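Putative transcriptional coactivator P15 (Enterobacteria phage t5, PDB 4BG7) is a phage homolog of the eukaryotic transcription coactivator PC4, implicated in recombination-dependent DNA replication, and probably binds DNA. Local coordinates at the interface of chains A and B. Residues are numbered along the deposited sequence; one frame, centred on the assembly and turned at random. Chains: chain A/B, Putative transcriptional coactivator P15.

Contact 1: the interface of chains A and B. Residues chain A 65, 67, 70-71, 74; chain B 77, 81, 86, 90.
B:Val90, on helix 87-98 of one chain, packs against A:Thr70, A:Ser71 and A:Phe74 on helix 67-83 of the other, in a helix-to-helix patch of the PC4-like dimer. This is the tight part. CG1 of B:Val90, set anti to its own backbone N (chi1 171°), reaches the backbone of the A helix and lies 3.6 Å from CA of A:Ser71, with CB of A:Phe74 close by. The other branch, CG2, turns to the A:Thr70 hydroxyl, the two side chains meeting at about a right angle. A:Thr70 offers its methyl to a different partner: CG2 lies 3.8 Å from CD2 of B:Leu81, the side chains running antiparallel alongside one another. Next to B:Leu81, the ring of B:Phe77 enters edge-on, with O of A:Thr70 3.5 Å from CZ and CA of A:Phe74 also in the plane of that edge. CD1 of B:Leu81, from the same chain, lies over one face of this ring, toward its rim, and probably limits its rotation. Packing is looser at A:Leu67, whose CD2 stands 4.1 Å from CG1 of B:Val86. A:Tyr65 adds a small contact that hides little surface, bringing its phenol end, rather than a ring face, to B:Leu81. The A:Ser71 hydroxyl, beside B:Val90, is tied back within its own helix: OG donates to O of A:Leu67 at 2.7 Å, tilted 29° from the carbonyl plane.

Contact 2: the interface of chains A and B. Residues chain A 5, 7; chain B 45, 59.
A:Val5 lies over one face of the B:Tyr45 ring, forming the apolar centre where the N-terminal arm of chain A rests on strand 39-48 of chain B. CG1 sits above the middle of the ring, 3.6 Å from its centroid, as a CH-pi contact. Placing CG1 anti to the backbone N (chi1 169°) leaves CG2 beside that N, and this second branch leans toward CD1 and CE1, reaching just beyond the rim of the ring. CB completes the cover over the same rim, at 3.6 Å from CE1 of B:Tyr45.

Outward from this centre, A:Gln7 crosses the tyrosine at about a right angle. Its chain is extended beyond CG, which carries the amide to the CE2 side of the ring; CD lies 3.8 Å from CE2 of B:Tyr45, and the amide and ring planes stand 63° apart, not stacked. The aliphatic stem of A:Gln7 meets B:Ser59: OG of B:Ser59 is 3.3 Å from CG of A:Gln7.

At the polar rim two waters link these residues. Water 1 joins O of A:Gln7 to the B:Ser59 hydroxyl. Water 2 spans the side chains, 2.7 Å from OG of B:Ser59 and 2.5 Å from NE2 of A:Gln7, with a bent angle of 140° at the amide hydrogen.

Contact 1: the interface of chains A and B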
loop_
_atom_site.group_PDB
_atom_site.type_symbol
_atom_site.label_atom_id
_atom_site.label_comp_id
_atom_site.label_asym_id
_atom_site.label_seq_id
_atom_site.Cartn_x
_atom_site.Cartn_y
_atom_site.Cartn_z
ATOM N N TYR A 65 -2.900 -4.675 9.574
ATOM C CA TYR A 65 -4.166 -4.203 9.074
ATOM C C TYR A 65 -5.074 -3.976 10.254
ATOM O O TYR A 65 -5.744 -4.925 10.674
ATOM C CB TYR A 65 -4.785 -5.280 8.172
ATOM C CG TYR A 65 -6.087 -4.929 7.428
ATOM C CD1 TYR A 65 -6.148 -3.898 6.482
ATOM C CD2 TYR A 65 -7.228 -5.705 7.587
ATOM C CE1 TYR A 65 -7.320 -3.646 5.758
ATOM C CE2 TYR A 65 -8.375 -5.487 6.851
ATOM C CZ TYR A 65 -8.439 -4.436 5.974
ATOM O OH TYR A 65 -9.605 -4.250 5.261
ATOM N N LEU A 67 -7.577 -0.692 12.401
ATOM C CA LEU A 67 -8.202 0.646 12.234
ATOM C C LEU A 67 -7.153 1.739 12.212
ATOM O O LEU A 67 -7.238 2.667 11.410
ATOM C CB LEU A 67 -9.270 0.977 13.298
ATOM C CG LEU A 67 -10.488 0.048 13.328
ATOM C CD1 LEU A 67 -11.429 0.436 14.486
ATOM C CD2 LEU A 67 -11.215 -0.090 11.992
ATOM N N THR A 70 -5.022 1.513 8.785
ATOM C CA THR A 70 -5.864 1.794 7.642
ATOM C C THR A 70 -6.282 3.243 7.628
ATOM O O THR A 70 -6.200 3.880 6.579
ATOM C CB THR A 70 -7.033 0.852 7.551
ATOM O OG1 THR A 70 -7.818 0.901 8.755
ATOM C CG2 THR A 70 -6.567 -0.616 7.269
ATOM N N SER A 71 -6.699 3.782 8.796
ATOM C CA SER A 71 -7.046 5.205 8.941
ATOM C C SER A 71 -5.820 6.087 8.635
ATOM O O SER A 71 -5.922 7.085 7.929
ATOM C CB SER A 71 -7.548 5.494 10.359
ATOM O OG SER A 71 -8.716 4.751 10.539
ATOM N N PHE A 74 -5.305 5.956 4.751
ATOM C CA PHE A 74 -6.407 6.679 4.080
ATOM C C PHE A 74 -6.114 8.174 4.216
ATOM O O PHE A 74 -6.117 8.943 3.231
ATOM C CB PHE A 74 -7.781 6.355 4.716
ATOM C CG PHE A 74 -8.972 6.778 3.894
ATOM C CD1 PHE A 74 -9.394 8.100 3.873
ATOM C CD2 PHE A 74 -9.686 5.840 3.137
ATOM C CE1 PHE A 74 -10.462 8.473 3.119
ATOM C CE2 PHE A 74 -10.787 6.211 2.344
ATOM C CZ PHE A 74 -11.170 7.542 2.344
ATOM N N PHE B 77 -7.845 -0.365 -2.300
ATOM C CA PHE B 77 -7.810 -0.127 -0.871
ATOM C C PHE B 77 -9.235 0.065 -0.348
ATOM O O PHE B 77 -9.667 -0.537 0.616
ATOM C CB PHE B 77 -6.880 1.040 -0.575
ATOM C CG PHE B 77 -6.736 1.371 0.889
ATOM C CD1 PHE B 77 -6.534 0.344 1.844
ATOM C CD2 PHE B 77 -6.786 2.720 1.328
ATOM C CE1 PHE B 77 -6.397 0.657 3.196
ATOM C CE2 PHE B 77 -6.669 3.016 2.684
ATOM C CZ PHE B 77 -6.466 1.979 3.615
ATOM N N LEU B 81 -11.437 -2.366 2.471
ATOM C CA LEU B 81 -12.089 -1.797 3.621
ATOM C C LEU B 81 -13.602 -2.053 3.576
ATOM O O LEU B 81 -14.197 -2.364 4.586
ATOM C CB LEU B 81 -11.808 -0.280 3.719
ATOM C CG LEU B 81 -10.382 0.187 3.877
ATOM C CD1 LEU B 81 -10.296 1.686 3.923
ATOM C CD2 LEU B 81 -9.753 -0.435 5.156
ATOM N N VAL B 86 -15.510 -1.877 7.301
ATOM C CA VAL B 86 -14.954 -0.822 8.141
ATOM C C VAL B 86 -14.658 0.482 7.360
ATOM O O VAL B 86 -13.987 1.383 7.873
ATOM C CB VAL B 86 -13.643 -1.280 8.849
ATOM C CG1 VAL B 86 -13.917 -2.386 9.866
ATOM C CG2 VAL B 86 -12.562 -1.667 7.817
ATOM N N VAL B 90 -13.103 3.973 9.091
ATOM C CA VAL B 90 -11.793 4.447 8.673
ATOM C C VAL B 90 -11.936 5.858 8.134
ATOM O O VAL B 90 -11.044 6.686 8.349
ATOM C CB VAL B 90 -11.176 3.530 7.595
ATOM C CG1 VAL B 90 -9.891 4.139 6.990
ATOM C CG2 VAL B 90 -10.956 2.131 8.208
#

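Contact 2: the interface of chains A and B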
loop_
_atom_site.group_PDB
_atom_site.type_symbol
_atom_site.label_atom_id
_atom_site.label_comp_id
_atom_site.label_asym_id
_atom_site.label_seq_id
_atom_site.Cartn_x
_atom_site.Cartn_y
_atom_site.Cartn_z
ATOM N N VAL A 5 6.146 -5.945 10.795
ATOM C CA VAL A 5 6.254 -6.013 9.313
ATOM C C VAL A 5 6.798 -7.391 8.860
ATOM O O VAL A 5 7.705 -7.978 9.483
ATOM C CB VAL A 5 7.115 -4.863 8.709
ATOM C CG1 VAL A 5 7.442 -5.097 7.211
ATOM C CG2 VAL A 5 6.429 -3.505 8.901
ATOM N N GLN A 7 8.438 -9.684 5.736
ATOM C CA GLN A 7 9.323 -9.469 4.573
ATOM C C GLN A 7 9.074 -10.511 3.500
ATOM O O GLN A 7 9.696 -10.493 2.421
ATOM C CB GLN A 7 10.793 -9.302 5.016
ATOM C CG GLN A 7 10.986 -8.037 5.882
ATOM C CD GLN A 7 12.419 -7.905 6.451
ATOM O OE1 GLN A 7 12.647 -8.045 7.647
ATOM N NE2 GLN A 7 13.374 -7.688 5.581
ATOM N N TYR B 45 9.084 -0.437 3.644
ATOM C CA TYR B 45 9.716 -0.657 4.949
ATOM C C TYR B 45 11.122 -0.058 5.013
ATOM O O TYR B 45 12.025 -0.369 4.181
ATOM C CB TYR B 45 9.770 -2.125 5.140
ATOM C CG TYR B 45 10.163 -2.685 6.460
ATOM C CD1 TYR B 45 9.705 -2.142 7.654
ATOM C CD2 TYR B 45 10.938 -3.861 6.505
ATOM C CE1 TYR B 45 10.050 -2.713 8.872
ATOM C CE2 TYR B 45 11.266 -4.458 7.717
ATOM C CZ TYR B 45 10.829 -3.876 8.898
ATOM O OH TYR B 45 11.147 -4.481 10.092
ATOM N N SER B 59 11.549 -4.332 0.880
ATOM C CA SER B 59 10.205 -4.727 1.320
ATOM C C SER B 59 9.324 -3.494 1.143
ATOM O O SER B 59 9.116 -2.704 2.074
ATOM C CB SER B 59 10.218 -5.192 2.782
ATOM O OG SER B 59 10.790 -6.493 2.940
HETATM O O HOH W 1 9.732 -8.047 0.626
HETATM O O HOH W 2 13.420 -6.532 3.332
#

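Contact 1 and contact 2 belong to one two-fold interface, the centres of their C-alpha atoms about 19 Å apart, and have no residue in common. Contact 1 joins the C-terminal helical parts, with helix 67-83 taking part from both chains, and has a twin with the chains exchanged. At contact 2 an N-terminal arm lies on the partner's strand-rich part, at strand 39-48 and the loop residue B:Ser59. This arm is modelled in chain A, whereas chain B begins at residue 13, so a matching contact is only expected from the symmetry. The arm may add to the apolar helix packing of contact 1.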